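PDB 1NFG: D-hydantoinase from Ralstonia pickettii, which probably catalyses the zinc-dependent, stereospecific hydrolysis of the cyclic amide bond of D-hydantoin derivatives. Local coordinates for residues I54-H59 / P232-H237; D71-A76 / Y119-I124; G175-V180 / K371-F376; R221-A226 / V255-E260; T261-L266 / L344-Q349. All coordinates share one frame; numbering follows the deposited sequence.

Contact 1. Residues I54-H59 / P232-H237. With ZN (zinc ion), chain E.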
# COMPACT_ATOMS: atom_id res chain seq x y z
N ILE A 54 13.37 -7.87 30.76
CA ILE A 54 12.31 -8.87 30.71
C ILE A 54 12.26 -9.50 29.32
O ILE A 54 11.80 -8.88 28.37
CB ILE A 54 10.95 -8.24 31.02
CG1 ILE A 54 10.95 -7.70 32.46
CG2 ILE A 54 9.84 -9.27 30.83
CD1 ILE A 54 9.67 -7.02 32.87
N ASP A 55 12.73 -10.74 29.22
CA ASP A 55 12.77 -11.45 27.95
C ASP A 55 11.60 -12.42 27.78
O ASP A 55 11.63 -13.53 28.30
CB ASP A 55 14.09 -12.21 27.84
CG ASP A 55 14.37 -12.68 26.44
OD1 ASP A 55 13.40 -12.81 25.66
OD2 ASP A 55 15.55 -12.93 26.13
N VAL A 56 10.57 -12.00 27.05
CA VAL A 56 9.39 -12.83 26.86
C VAL A 56 9.50 -13.87 25.74
O VAL A 56 8.48 -14.42 25.31
CB VAL A 56 8.14 -11.96 26.61
CG1 VAL A 56 7.98 -10.96 27.75
CG2 VAL A 56 8.23 -11.24 25.26
N HIS A 57 10.71 -14.17 25.28
CA HIS A 57 10.85 -15.17 24.23
C HIS A 57 12.12 -16.00 24.41
O HIS A 57 13.14 -15.74 23.77
CB HIS A 57 10.87 -14.49 22.85
CG HIS A 57 10.74 -15.45 21.70
ND1 HIS A 57 10.18 -15.08 20.49
CD2 HIS A 57 11.09 -16.75 21.57
CE1 HIS A 57 10.19 -16.11 19.67
NE2 HIS A 57 10.73 -17.14 20.30
N THR A 58 12.04 -17.01 25.28
CA THR A 58 13.17 -17.89 25.53
C THR A 58 12.81 -19.37 25.44
O THR A 58 11.66 -19.77 25.63
CB THR A 58 13.78 -17.66 26.94
OG1 THR A 58 12.77 -17.86 27.94
CG2 THR A 58 14.35 -16.27 27.06
N HIS A 59 13.83 -20.17 25.15
CA HIS A 59 13.72 -21.62 25.06
C HIS A 59 14.92 -22.09 25.87
O HIS A 59 15.84 -22.74 25.36
CB HIS A 59 13.83 -22.08 23.61
CG HIS A 59 12.75 -21.52 22.73
ND1 HIS A 59 11.41 -21.74 22.95
CD2 HIS A 59 12.82 -20.74 21.62
CE1 HIS A 59 10.70 -21.13 22.02
NE2 HIS A 59 11.53 -20.51 21.20
N PRO A 232 -7.13 -10.74 19.63
CA PRO A 232 -5.80 -10.14 19.61
C PRO A 232 -4.81 -11.25 19.28
O PRO A 232 -5.04 -12.40 19.65
CB PRO A 232 -5.63 -9.63 21.04
CG PRO A 232 -6.42 -10.65 21.83
CD PRO A 232 -7.66 -10.80 21.00
N ILE A 233 -3.73 -10.91 18.59
CA ILE A 233 -2.73 -11.90 18.24
C ILE A 233 -1.35 -11.26 18.34
O ILE A 233 -1.22 -10.04 18.19
CB ILE A 233 -2.96 -12.44 16.80
CG1 ILE A 233 -2.01 -13.59 16.52
CG2 ILE A 233 -2.74 -11.33 15.79
CD1 ILE A 233 -2.34 -14.34 15.25
N TYR A 234 -0.34 -12.08 18.61
CA TYR A 234 1.02 -11.59 18.78
C TYR A 234 1.96 -12.34 17.84
O TYR A 234 2.13 -13.55 17.97
CB TYR A 234 1.42 -11.79 20.24
CG TYR A 234 2.80 -11.32 20.65
CD1 TYR A 234 3.93 -12.09 20.40
CD2 TYR A 234 2.97 -10.12 21.35
CE1 TYR A 234 5.20 -11.69 20.84
CE2 TYR A 234 4.22 -9.70 21.80
CZ TYR A 234 5.33 -10.50 21.55
OH TYR A 234 6.57 -10.11 22.01
N ILE A 235 2.56 -11.62 16.90
CA ILE A 235 3.46 -12.26 15.96
C ILE A 235 4.88 -12.21 16.50
O ILE A 235 5.46 -11.14 16.66
CB ILE A 235 3.41 -11.59 14.55
CG1 ILE A 235 2.20 -12.10 13.75
CG2 ILE A 235 4.65 -11.98 13.73
CD1 ILE A 235 0.88 -11.94 14.42
N VAL A 236 5.43 -13.39 16.80
CA VAL A 236 6.79 -13.46 17.31
C VAL A 236 7.79 -13.27 16.18
O VAL A 236 7.48 -13.51 15.02
CB VAL A 236 7.07 -14.83 18.02
CG1 VAL A 236 6.05 -15.06 19.12
CG2 VAL A 236 7.06 -15.97 17.01
N HIS A 237 8.99 -12.84 16.55
CA HIS A 237 10.07 -12.57 15.62
C HIS A 237 9.73 -12.10 14.20
O HIS A 237 9.87 -12.85 13.24
CB HIS A 237 11.03 -13.78 15.54
CG HIS A 237 10.35 -15.09 15.27
ND1 HIS A 237 9.36 -15.23 14.32
CD2 HIS A 237 10.55 -16.32 15.79
CE1 HIS A 237 8.97 -16.50 14.28
NE2 HIS A 237 9.68 -17.18 15.16
ZN ZN E . 11.09 -19.26 19.29

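Contact 2. Residues D71-A76 / Y119-I124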
# COMPACT_ATOMS: atom_id res chain seq x y z
N ASP A 71 22.09 -25.52 27.18
CA ASP A 71 21.67 -24.79 28.37
C ASP A 71 20.50 -25.46 29.05
O ASP A 71 19.72 -26.16 28.43
CB ASP A 71 21.26 -23.35 28.03
CG ASP A 71 22.40 -22.37 28.12
OD1 ASP A 71 23.32 -22.59 28.94
OD2 ASP A 71 22.38 -21.37 27.38
N THR A 72 20.41 -25.23 30.36
CA THR A 72 19.32 -25.75 31.17
C THR A 72 18.67 -24.53 31.79
O THR A 72 19.17 -23.41 31.62
CB THR A 72 19.84 -26.66 32.31
OG1 THR A 72 20.73 -25.91 33.15
CG2 THR A 72 20.56 -27.87 31.75
N PHE A 73 17.58 -24.72 32.50
CA PHE A 73 16.91 -23.60 33.13
C PHE A 73 17.87 -22.87 34.07
O PHE A 73 17.77 -21.66 34.27
CB PHE A 73 15.69 -24.10 33.90
CG PHE A 73 14.44 -23.36 33.59
CD1 PHE A 73 14.20 -22.10 34.14
CD2 PHE A 73 13.48 -23.91 32.75
CE1 PHE A 73 13.02 -21.41 33.86
CE2 PHE A 73 12.30 -23.24 32.46
CZ PHE A 73 12.07 -21.98 33.02
N ALA A 74 18.82 -23.61 34.64
CA ALA A 74 19.79 -23.04 35.57
C ALA A 74 20.91 -22.27 34.88
O ALA A 74 21.21 -21.14 35.27
CB ALA A 74 20.38 -24.14 36.43
N THR A 75 21.54 -22.87 33.88
CA THR A 75 22.63 -22.21 33.17
C THR A 75 22.17 -20.98 32.40
O THR A 75 22.92 -20.00 32.28
CB THR A 75 23.31 -23.16 32.16
OG1 THR A 75 22.31 -23.72 31.29
CG2 THR A 75 24.05 -24.26 32.87
N ALA A 76 20.96 -21.02 31.87
CA ALA A 76 20.44 -19.89 31.11
C ALA A 76 20.08 -18.70 32.00
O ALA A 76 20.53 -17.58 31.74
CB ALA A 76 19.23 -20.32 30.28
N TYR A 119 10.45 -16.24 36.51
CA TYR A 119 10.00 -16.75 35.21
C TYR A 119 8.51 -17.04 35.14
O TYR A 119 7.87 -17.35 36.15
CB TYR A 119 10.77 -18.03 34.89
CG TYR A 119 10.57 -19.11 35.93
CD1 TYR A 119 9.44 -19.91 35.92
CD2 TYR A 119 11.48 -19.25 36.99
CE1 TYR A 119 9.20 -20.84 36.95
CE2 TYR A 119 11.25 -20.17 38.02
CZ TYR A 119 10.10 -20.95 37.99
OH TYR A 119 9.87 -21.84 39.02
N GLY A 120 7.97 -16.94 33.93
CA GLY A 120 6.56 -17.21 33.67
C GLY A 120 6.55 -18.20 32.52
O GLY A 120 7.63 -18.54 32.01
N TYR A 121 5.38 -18.68 32.10
CA TYR A 121 5.34 -19.64 30.99
C TYR A 121 4.37 -19.26 29.88
O TYR A 121 3.33 -18.67 30.13
CB TYR A 121 4.88 -21.04 31.43
CG TYR A 121 5.66 -21.76 32.52
CD1 TYR A 121 7.04 -21.65 32.63
CD2 TYR A 121 4.99 -22.60 33.41
CE1 TYR A 121 7.74 -22.36 33.60
CE2 TYR A 121 5.68 -23.32 34.39
CZ TYR A 121 7.05 -23.20 34.48
OH TYR A 121 7.72 -23.89 35.47
N HIS A 122 4.74 -19.62 28.66
CA HIS A 122 3.86 -19.45 27.51
C HIS A 122 3.57 -20.92 27.26
O HIS A 122 4.43 -21.77 27.50
CB HIS A 122 4.59 -18.94 26.27
CG HIS A 122 5.13 -17.55 26.40
ND1 HIS A 122 4.33 -16.46 26.65
CD2 HIS A 122 6.39 -17.08 26.25
CE1 HIS A 122 5.07 -15.37 26.65
NE2 HIS A 122 6.33 -15.72 26.41
N ILE A 123 2.37 -21.25 26.79
CA ILE A 123 2.10 -22.65 26.53
C ILE A 123 2.04 -22.94 25.03
O ILE A 123 1.25 -22.33 24.30
CB ILE A 123 0.78 -23.10 27.21
CG1 ILE A 123 0.60 -24.61 27.01
CG2 ILE A 123 -0.39 -22.31 26.66
CD1 ILE A 123 1.81 -25.45 27.43
N ILE A 124 2.90 -23.85 24.57
CA ILE A 124 2.91 -24.24 23.16
C ILE A 124 1.95 -25.39 22.94
O ILE A 124 2.04 -26.42 23.61
CB ILE A 124 4.29 -24.73 22.70
CG1 ILE A 124 5.29 -23.58 22.69
CG2 ILE A 124 4.17 -25.32 21.31
CD1 ILE A 124 6.63 -23.95 22.10

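Contact 3. Residues G175-V180 / K371-F376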
# COMPACT_ATOMS: atom_id res chain seq x y z
N GLY A 175 -9.69 -14.80 27.82
CA GLY A 175 -8.93 -13.57 27.94
C GLY A 175 -7.44 -13.82 27.81
O GLY A 175 -6.66 -13.29 28.59
N SER A 176 -7.05 -14.63 26.84
CA SER A 176 -5.64 -14.93 26.64
C SER A 176 -5.14 -14.35 25.32
O SER A 176 -5.93 -13.85 24.52
CB SER A 176 -5.40 -16.44 26.66
OG SER A 176 -5.70 -16.96 27.94
N LEU A 177 -3.84 -14.44 25.11
CA LEU A 177 -3.24 -13.92 23.89
C LEU A 177 -2.55 -15.02 23.08
O LEU A 177 -1.67 -15.72 23.58
CB LEU A 177 -2.21 -12.84 24.24
CG LEU A 177 -1.42 -12.26 23.06
CD1 LEU A 177 -2.34 -11.40 22.22
CD2 LEU A 177 -0.25 -11.44 23.57
N VAL A 178 -2.95 -15.16 21.82
CA VAL A 178 -2.34 -16.16 20.96
C VAL A 178 -1.06 -15.62 20.32
O VAL A 178 -1.04 -14.51 19.80
CB VAL A 178 -3.31 -16.60 19.84
CG1 VAL A 178 -2.63 -17.58 18.91
CG2 VAL A 178 -4.55 -17.23 20.45
N MET A 179 0.00 -16.40 20.40
CA MET A 179 1.28 -16.04 19.81
C MET A 179 1.50 -17.01 18.66
O MET A 179 1.06 -18.16 18.73
CB MET A 179 2.39 -16.22 20.84
CG MET A 179 2.18 -15.42 22.11
SD MET A 179 3.53 -15.69 23.25
CE MET A 179 2.80 -16.89 24.23
N VAL A 180 2.18 -16.57 17.61
CA VAL A 180 2.39 -17.46 16.48
C VAL A 180 3.69 -17.29 15.72
O VAL A 180 4.15 -16.17 15.48
CB VAL A 180 1.21 -17.35 15.46
CG1 VAL A 180 0.99 -15.91 15.08
CG2 VAL A 180 1.51 -18.16 14.22
N LYS A 371 3.99 -5.06 30.33
CA LYS A 371 2.61 -4.61 30.16
C LYS A 371 1.81 -5.62 29.36
O LYS A 371 0.76 -6.09 29.81
CB LYS A 371 2.57 -3.27 29.44
CG LYS A 371 2.94 -2.07 30.30
CD LYS A 371 2.85 -0.80 29.49
CE LYS A 371 3.09 0.43 30.35
NZ LYS A 371 3.08 1.67 29.52
N VAL A 372 2.29 -5.96 28.17
CA VAL A 372 1.58 -6.90 27.31
C VAL A 372 1.31 -8.25 27.96
O VAL A 372 0.17 -8.72 27.96
CB VAL A 372 2.36 -7.13 25.99
CG1 VAL A 372 1.65 -8.18 25.13
CG2 VAL A 372 2.47 -5.81 25.24
N PHE A 373 2.34 -8.86 28.53
CA PHE A 373 2.18 -10.18 29.14
C PHE A 373 1.74 -10.25 30.60
O PHE A 373 2.06 -11.19 31.32
CB PHE A 373 3.46 -10.97 28.89
CG PHE A 373 3.72 -11.22 27.43
CD1 PHE A 373 2.98 -12.17 26.73
CD2 PHE A 373 4.65 -10.45 26.74
CE1 PHE A 373 3.15 -12.36 25.35
CE2 PHE A 373 4.83 -10.62 25.35
CZ PHE A 373 4.07 -11.58 24.66
N GLY A 374 0.97 -9.24 31.02
CA GLY A 374 0.41 -9.17 32.37
C GLY A 374 1.29 -9.30 33.60
O GLY A 374 0.98 -10.09 34.49
N MET A 375 2.37 -8.53 33.66
CA MET A 375 3.27 -8.56 34.81
C MET A 375 3.53 -7.15 35.30
O MET A 375 4.37 -6.93 36.18
CB MET A 375 4.60 -9.19 34.41
CG MET A 375 4.49 -10.57 33.82
SD MET A 375 6.12 -11.23 33.44
CE MET A 375 6.45 -10.43 31.87
N PHE A 376 2.80 -6.19 34.73
CA PHE A 376 2.93 -4.77 35.06
C PHE A 376 1.83 -4.37 36.03
O PHE A 376 0.69 -4.79 35.87
CB PHE A 376 2.85 -3.96 33.76
CG PHE A 376 2.89 -2.47 33.94
CD1 PHE A 376 1.73 -1.75 34.17
CD2 PHE A 376 4.10 -1.78 33.87
CE1 PHE A 376 1.76 -0.35 34.33
CE2 PHE A 376 4.15 -0.39 34.03
CZ PHE A 376 2.97 0.32 34.26

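Contact 4. Residues R221-A226 / V255-E260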
# COMPACT_ATOMS: atom_id res chain seq x y z
N ARG A 221 -1.75 -14.43 6.90
CA ARG A 221 -2.79 -15.42 7.17
C ARG A 221 -3.19 -15.43 8.65
O ARG A 221 -4.37 -15.37 9.00
CB ARG A 221 -2.30 -16.81 6.73
CG ARG A 221 -3.28 -17.96 6.93
CD ARG A 221 -3.12 -18.98 5.80
NE ARG A 221 -1.72 -19.32 5.55
CZ ARG A 221 -1.05 -20.28 6.19
NH1 ARG A 221 -1.66 -21.01 7.13
NH2 ARG A 221 0.23 -20.51 5.90
N ALA A 222 -2.19 -15.51 9.52
CA ALA A 222 -2.45 -15.51 10.95
C ALA A 222 -3.27 -14.27 11.31
O ALA A 222 -4.31 -14.36 11.97
CB ALA A 222 -1.14 -15.54 11.72
N LEU A 223 -2.80 -13.10 10.87
CA LEU A 223 -3.50 -11.86 11.18
C LEU A 223 -4.92 -11.86 10.62
O LEU A 223 -5.84 -11.34 11.26
CB LEU A 223 -2.70 -10.67 10.63
CG LEU A 223 -1.32 -10.51 11.30
CD1 LEU A 223 -0.45 -9.55 10.51
CD2 LEU A 223 -1.52 -10.02 12.71
N ALA A 224 -5.10 -12.46 9.45
CA ALA A 224 -6.42 -12.54 8.83
C ALA A 224 -7.34 -13.40 9.69
O ALA A 224 -8.50 -13.06 9.94
CB ALA A 224 -6.30 -13.14 7.43
N LEU A 225 -6.80 -14.53 10.16
CA LEU A 225 -7.55 -15.43 11.02
C LEU A 225 -7.91 -14.73 12.32
O LEU A 225 -9.03 -14.87 12.83
CB LEU A 225 -6.73 -16.70 11.29
CG LEU A 225 -7.03 -17.94 10.43
CD1 LEU A 225 -7.85 -17.57 9.19
CD2 LEU A 225 -5.71 -18.60 10.04
N ALA A 226 -6.97 -13.96 12.86
CA ALA A 226 -7.22 -13.22 14.09
C ALA A 226 -8.36 -12.24 13.82
O ALA A 226 -9.25 -12.06 14.65
CB ALA A 226 -5.97 -12.47 14.52
N VAL A 255 -7.22 -4.66 13.28
CA VAL A 255 -6.92 -5.92 13.91
C VAL A 255 -6.01 -5.64 15.11
O VAL A 255 -5.05 -4.88 14.99
CB VAL A 255 -6.18 -6.88 12.93
CG1 VAL A 255 -5.73 -8.15 13.67
CG2 VAL A 255 -7.10 -7.25 11.77
N ARG A 256 -6.33 -6.22 16.25
CA ARG A 256 -5.49 -6.02 17.42
C ARG A 256 -4.27 -6.89 17.23
O ARG A 256 -4.12 -7.92 17.88
CB ARG A 256 -6.24 -6.41 18.69
CG ARG A 256 -7.40 -5.47 19.02
CD ARG A 256 -8.16 -5.97 20.23
NE ARG A 256 -8.94 -7.17 19.94
CZ ARG A 256 -9.44 -7.98 20.87
NH1 ARG A 256 -9.22 -7.73 22.16
NH2 ARG A 256 -10.15 -9.05 20.52
N ALA A 257 -3.40 -6.47 16.32
CA ALA A 257 -2.19 -7.21 16.01
C ALA A 257 -1.00 -6.62 16.74
O ALA A 257 -0.80 -5.41 16.73
CB ALA A 257 -1.94 -7.19 14.51
N LEU A 258 -0.22 -7.49 17.38
CA LEU A 258 0.97 -7.07 18.10
C LEU A 258 2.10 -7.84 17.48
O LEU A 258 1.88 -8.89 16.89
CB LEU A 258 0.87 -7.44 19.58
CG LEU A 258 -0.45 -7.16 20.28
CD1 LEU A 258 -0.35 -7.56 21.73
CD2 LEU A 258 -0.80 -5.68 20.16
N ALA A 259 3.32 -7.32 17.60
CA ALA A 259 4.47 -7.99 17.05
C ALA A 259 5.73 -7.61 17.82
O ALA A 259 5.72 -6.68 18.62
CB ALA A 259 4.62 -7.64 15.58
N GLU A 260 6.80 -8.35 17.57
CA GLU A 260 8.08 -8.13 18.23
C GLU A 260 9.20 -8.47 17.25
O GLU A 260 8.94 -8.92 16.13
CB GLU A 260 8.20 -9.04 19.45
CG GLU A 260 7.96 -10.52 19.13
CD GLU A 260 8.75 -11.48 20.02
OE1 GLU A 260 8.67 -11.35 21.26
OE2 GLU A 260 9.44 -12.38 19.48

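Contact 5. Residues T261-L266 / L344-Q349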
# COMPACT_ATOMS: atom_id res chain seq x y z
N THR A 261 10.44 -8.25 17.67
CA THR A 261 11.61 -8.63 16.87
C THR A 261 12.60 -9.20 17.86
O THR A 261 12.34 -9.21 19.07
CB THR A 261 12.31 -7.46 16.17
OG1 THR A 261 11.35 -6.49 15.77
CG2 THR A 261 13.02 -7.97 14.92
N CYS A 262 13.73 -9.67 17.35
CA CYS A 262 14.72 -10.25 18.22
C CYS A 262 16.09 -9.71 17.87
O CYS A 262 16.43 -9.54 16.70
CB CYS A 262 14.67 -11.79 18.12
SG CYS A 262 13.01 -12.49 18.48
N THR A 263 16.87 -9.45 18.91
CA THR A 263 18.20 -8.90 18.79
C THR A 263 18.93 -9.21 17.49
O THR A 263 19.33 -8.29 16.77
CB THR A 263 19.06 -9.39 19.96
OG1 THR A 263 18.29 -9.31 21.17
CG2 THR A 263 20.32 -8.53 20.08
N HIS A 264 19.12 -10.49 17.19
CA HIS A 264 19.87 -10.87 15.99
C HIS A 264 19.29 -10.39 14.65
O HIS A 264 20.02 -10.31 13.66
CB HIS A 264 20.09 -12.40 15.95
CG HIS A 264 18.86 -13.21 16.21
ND1 HIS A 264 18.18 -13.16 17.41
CD2 HIS A 264 18.18 -14.07 15.42
CE1 HIS A 264 17.13 -13.96 17.34
NE2 HIS A 264 17.10 -14.52 16.14
N TYR A 265 18.01 -10.05 14.63
CA TYR A 265 17.40 -9.56 13.40
C TYR A 265 17.73 -8.08 13.18
O TYR A 265 17.31 -7.49 12.18
CB TYR A 265 15.90 -9.79 13.44
CG TYR A 265 15.55 -11.25 13.42
CD1 TYR A 265 15.95 -12.06 12.35
CD2 TYR A 265 14.86 -11.85 14.47
CE1 TYR A 265 15.67 -13.42 12.34
CE2 TYR A 265 14.57 -13.21 14.47
CZ TYR A 265 14.98 -13.99 13.40
OH TYR A 265 14.69 -15.34 13.39
N LEU A 266 18.48 -7.50 14.10
CA LEU A 266 18.89 -6.10 14.00
C LEU A 266 20.40 -6.05 13.73
O LEU A 266 20.96 -4.97 13.57
CB LEU A 266 18.61 -5.36 15.31
CG LEU A 266 17.20 -5.30 15.86
CD1 LEU A 266 17.24 -4.65 17.24
CD2 LEU A 266 16.29 -4.50 14.93
N LEU A 344 20.21 -7.13 26.23
CA LEU A 344 20.25 -5.73 26.64
C LEU A 344 21.41 -4.93 26.07
O LEU A 344 21.21 -3.87 25.48
CB LEU A 344 20.26 -5.59 28.17
CG LEU A 344 19.02 -6.00 28.98
CD1 LEU A 344 18.79 -4.97 30.06
CD2 LEU A 344 17.80 -6.10 28.11
N MET A 345 22.64 -5.43 26.23
CA MET A 345 23.78 -4.70 25.71
C MET A 345 23.63 -4.40 24.23
O MET A 345 23.85 -3.27 23.79
CB MET A 345 25.08 -5.48 25.93
CG MET A 345 25.57 -5.46 27.38
SD MET A 345 27.15 -6.31 27.56
CE MET A 345 26.61 -8.03 27.44
N MET A 346 23.24 -5.41 23.46
CA MET A 346 23.05 -5.26 22.02
C MET A 346 21.97 -4.23 21.67
O MET A 346 22.17 -3.37 20.81
CB MET A 346 22.72 -6.61 21.40
CG MET A 346 23.87 -7.59 21.43
SD MET A 346 25.28 -6.99 20.46
CE MET A 346 26.19 -6.29 21.70
N VAL A 347 20.82 -4.32 22.32
CA VAL A 347 19.75 -3.37 22.05
C VAL A 347 20.19 -1.98 22.49
O VAL A 347 19.89 -0.99 21.82
CB VAL A 347 18.46 -3.76 22.80
CG1 VAL A 347 17.43 -2.64 22.71
CG2 VAL A 347 17.89 -5.05 22.22
N TYR A 348 20.92 -1.91 23.60
CA TYR A 348 21.40 -0.64 24.14
C TYR A 348 22.32 0.09 23.16
O TYR A 348 22.38 1.32 23.16
CB TYR A 348 22.14 -0.86 25.46
CG TYR A 348 22.62 0.44 26.10
CD1 TYR A 348 21.72 1.27 26.78
CD2 TYR A 348 23.94 0.86 25.97
CE1 TYR A 348 22.13 2.50 27.30
CE2 TYR A 348 24.35 2.09 26.49
CZ TYR A 348 23.44 2.90 27.15
OH TYR A 348 23.84 4.13 27.62
N GLN A 349 23.05 -0.65 22.34
CA GLN A 349 23.94 0.00 21.38
C GLN A 349 23.12 0.89 20.45
O GLN A 349 23.65 1.83 19.86
CB GLN A 349 24.72 -1.04 20.57
CG GLN A 349 25.56 -1.96 21.43
CD GLN A 349 26.44 -1.20 22.41
OE1 GLN A 349 27.38 -0.52 22.01
NE2 GLN A 349 26.13 -1.31 23.70

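Contact 1. Residues I54-H59 / P232-H237
The two backbones face each other across the barrel interior without any hydrogen bond between them, His57 CA and Val236 CA being the nearest pair at 8.2 Å, so side chains alone bridge the gap. The imidazole of His57 does most of this. With CG anti to the backbone N (chi1 -168°) the ring extends from the strand end toward 232-237, and its CE1 lies 3.8 Å from Val236 CB and 3.9 Å from His237 CD2. The two imidazoles meet obliquely, planes at 36° and centroids 5.8 Å apart. One residue earlier, Val56 CG2 lies 3.8 Å from Tyr234 OH. The phenol hydroxyl finds its polar partner in Glu260, whose carboxylate also accepts from His57 ND1 and from His237 N, tying both segments together. Together with the zinc bond at NE2, the ND1 bond to Glu260 holds the rotation of the His57 ring. Behind the ring, His57 N donates to Asp55 OD1, an Asx turn that shapes the chain just before it leaves the strand. Zinc is held by His57 NE2 at 2.4 Å and by His59 NE2 at 2.3 Å, with Asp313 and the carbamate of Lys148 completing its shell; the same carbamate bridges to the second zinc, which His181 and His237 bind. The His-X-His pair at the end of a barrel strand, facing a histidine just past a later strand, belongs to the binuclear metal centre of the amidohydrolase superfamily.

Contact 2. Residues D71-A76 / Y119-I124
Phe73 turns the edge of its ring onto one face of Tyr119, a T-shaped pair with planes at 71° and centroids 5.4 Å apart. The leading atom is Phe73 CE1, which stands over the near end of the phenol ring, 3.9 Å from Tyr119 CG. Tyr121 takes part differently: Phe73 CZ approaches the Tyr121 edge near that ring's plane, 4.4 Å from Tyr121 CE1. Phe73 thus meets the face of one tyrosine with CE1 and the edge of another with CZ, Gly120 spacing the two along the strand. Tyr119 has its CG between the backbone N and the carbonyl carbon (chi1 59°), which presents the face of its ring to Phe73. The hydroxyl of Tyr121 is anchored apart from the contact, on Asp108 of helix 100-111, and Met110 and Ala111 of that helix also pack on Phe73. At the helix start the backbone is fastened by reciprocal bonds: Thr72 N donates to Thr75 OG1 over 2.6 Å, and Thr75 N returns a nearly straight bond to Thr72 OG1 over 3.2 Å. A weak bond from Ala74 N joins the same Thr72 oxygen. Phe73 directly follows the N-cap Thr72 of this capping box, and its ring packs the start of helix 73-82 of the TIM barrel on strand 118-124 through an aromatic cluster.

Contact 3. Residues G175-V180 / K371-F376
Leu177 and Phe373 form the close-packed half of this contact, whereas Gly175 and the Lys371 side chain are partly exposed. In the dense part, Leu177, its CG anti to the backbone N (chi1 176°), reaches the helix end with CD2, which touches both Phe373 CE1 at 3.9 Å and Val372 CG1 at 4.1 Å. That valine methyl also lies over the centre of one face of the Phe373 ring, so methyl, ring and leucine branch form a continuous apolar patch. Met179 closes it from the strand side: its SD is 4.0 Å from Phe373 CE1 and 5.1 Å from the ring centroid, 65° off the ring normal, an oblique Met-aromatic contact. Tyr234 and His122 make edge-to-face pairs with the same phenyl ring, which sets it among barrel residues. On the looser side, Lys371 extends away with its NZ in a salt bridge to Asp14 of the second subunit, whose Gly15 packs against Phe376. Val372, the last residue of helix 358-372, and Phe373, the first beyond it, thus pack beside strand 178-180. The helix ends there in a Schellman motif: Gly374, with positive phi, is the C-prime residue, Met375 N bonds to Ala370 O, and Gly374 N bonds weakly to Lys371 O.

Contact 4. Residues R221-A226 / V255-E260
Ala226 N donates to Ala222 O over 2.8 Å, an ordinary helical bond in the turn that carries Ala226, whose CB lies 4.4 Å from Val255 CG1. No hydrogen bond crosses between helix and strand. The same valine methyl approaches the helix backbone as well, lying 4.0 Å from Leu223 O. Leu223, one turn before Ala226 on this helix face, sends its CD2 branch to Ala257 CB at 3.4 Å. Between Val255 and Ala257, Arg256 is the centre of an inverse gamma turn; the two residues flanking it in sequence both point CB toward the helix. The Arg256 side chain runs elsewhere and packs on Arg303 of the second subunit. At the far end, Arg221 forms salt bridges with Asp161 and Glu217 beside the third subunit. Helix 212-229 thus leans on the outside of the barrel wall: Leu223 spans strands 233-235 and 257-262 by touching Ile233, Ile235 and Ala257, and Ala250 of helix 241-253 fills in beside Leu223, Val255 and Ala257.

Contact 5. Residues T261-L266 / L344-Q349
In Thr263, chi1 of -43° puts OG1 beside the backbone N and leaves CG2 anti to it, which sends the methyl onto the first carbons of Met346 just where a TIM-barrel strand runs out into its loop. Met346 has CG anti to its carbonyl carbon and is bent twice more, at chi2 -62° and chi3, so the chain end curls away from the threonine after its base has touched. Across the contact Thr263 CG2 lies 3.3 Å from Met346 CB and 3.9 Å from Met346 CG, the two side chains crossing at about a right angle. The hydroxyl branch is set beside the next helical residue, with Thr263 OG1 4.4 Å from Val347 CG2, and Tyr415 packs on the threonine too. The nearest CA atoms across the contact are those of Thr263 and Val347, 6.6 Å apart. Beyond the strand end the chain coils into a 3-10 turn, in which Tyr265 N donates to Cys262 O over 2.7 Å and Leu266 N to Thr263 O over 2.9 Å. The Met346 side chain also packs on Val420 of strand 419-429, while Val347 meets Phe361 and Val365 of helix 358-372. One turn along, Gln349 NE2 donates to Met345 O over 3.0 Å, with the oxygen nearly in the plane of the glutamine amide.

Overall arrangement
All five contacts are buried, but they differ in depth and chemistry. Contact 1 lies nearest the chain's centre and alone holds zinc ligands; contacts 2 to 5 are apolar packing around it. Contact 3 joins it directly, since strands 178-180 and 233-235 are neighbours. Contacts 4 and 5 share strand 257-262: contact 4 sets its first half against an outer helix near two other subunits, contact 5 the turn just past its end against helix 343-352. Leu258 packs on Val372 between contacts 3 and 4, and Tyr265 and Cys262 of contact 5 pack on His237 CB. Contact 2, an aromatic cluster, meets contact 1 where His122 NE2 lies 2.7 Å from Val56 O.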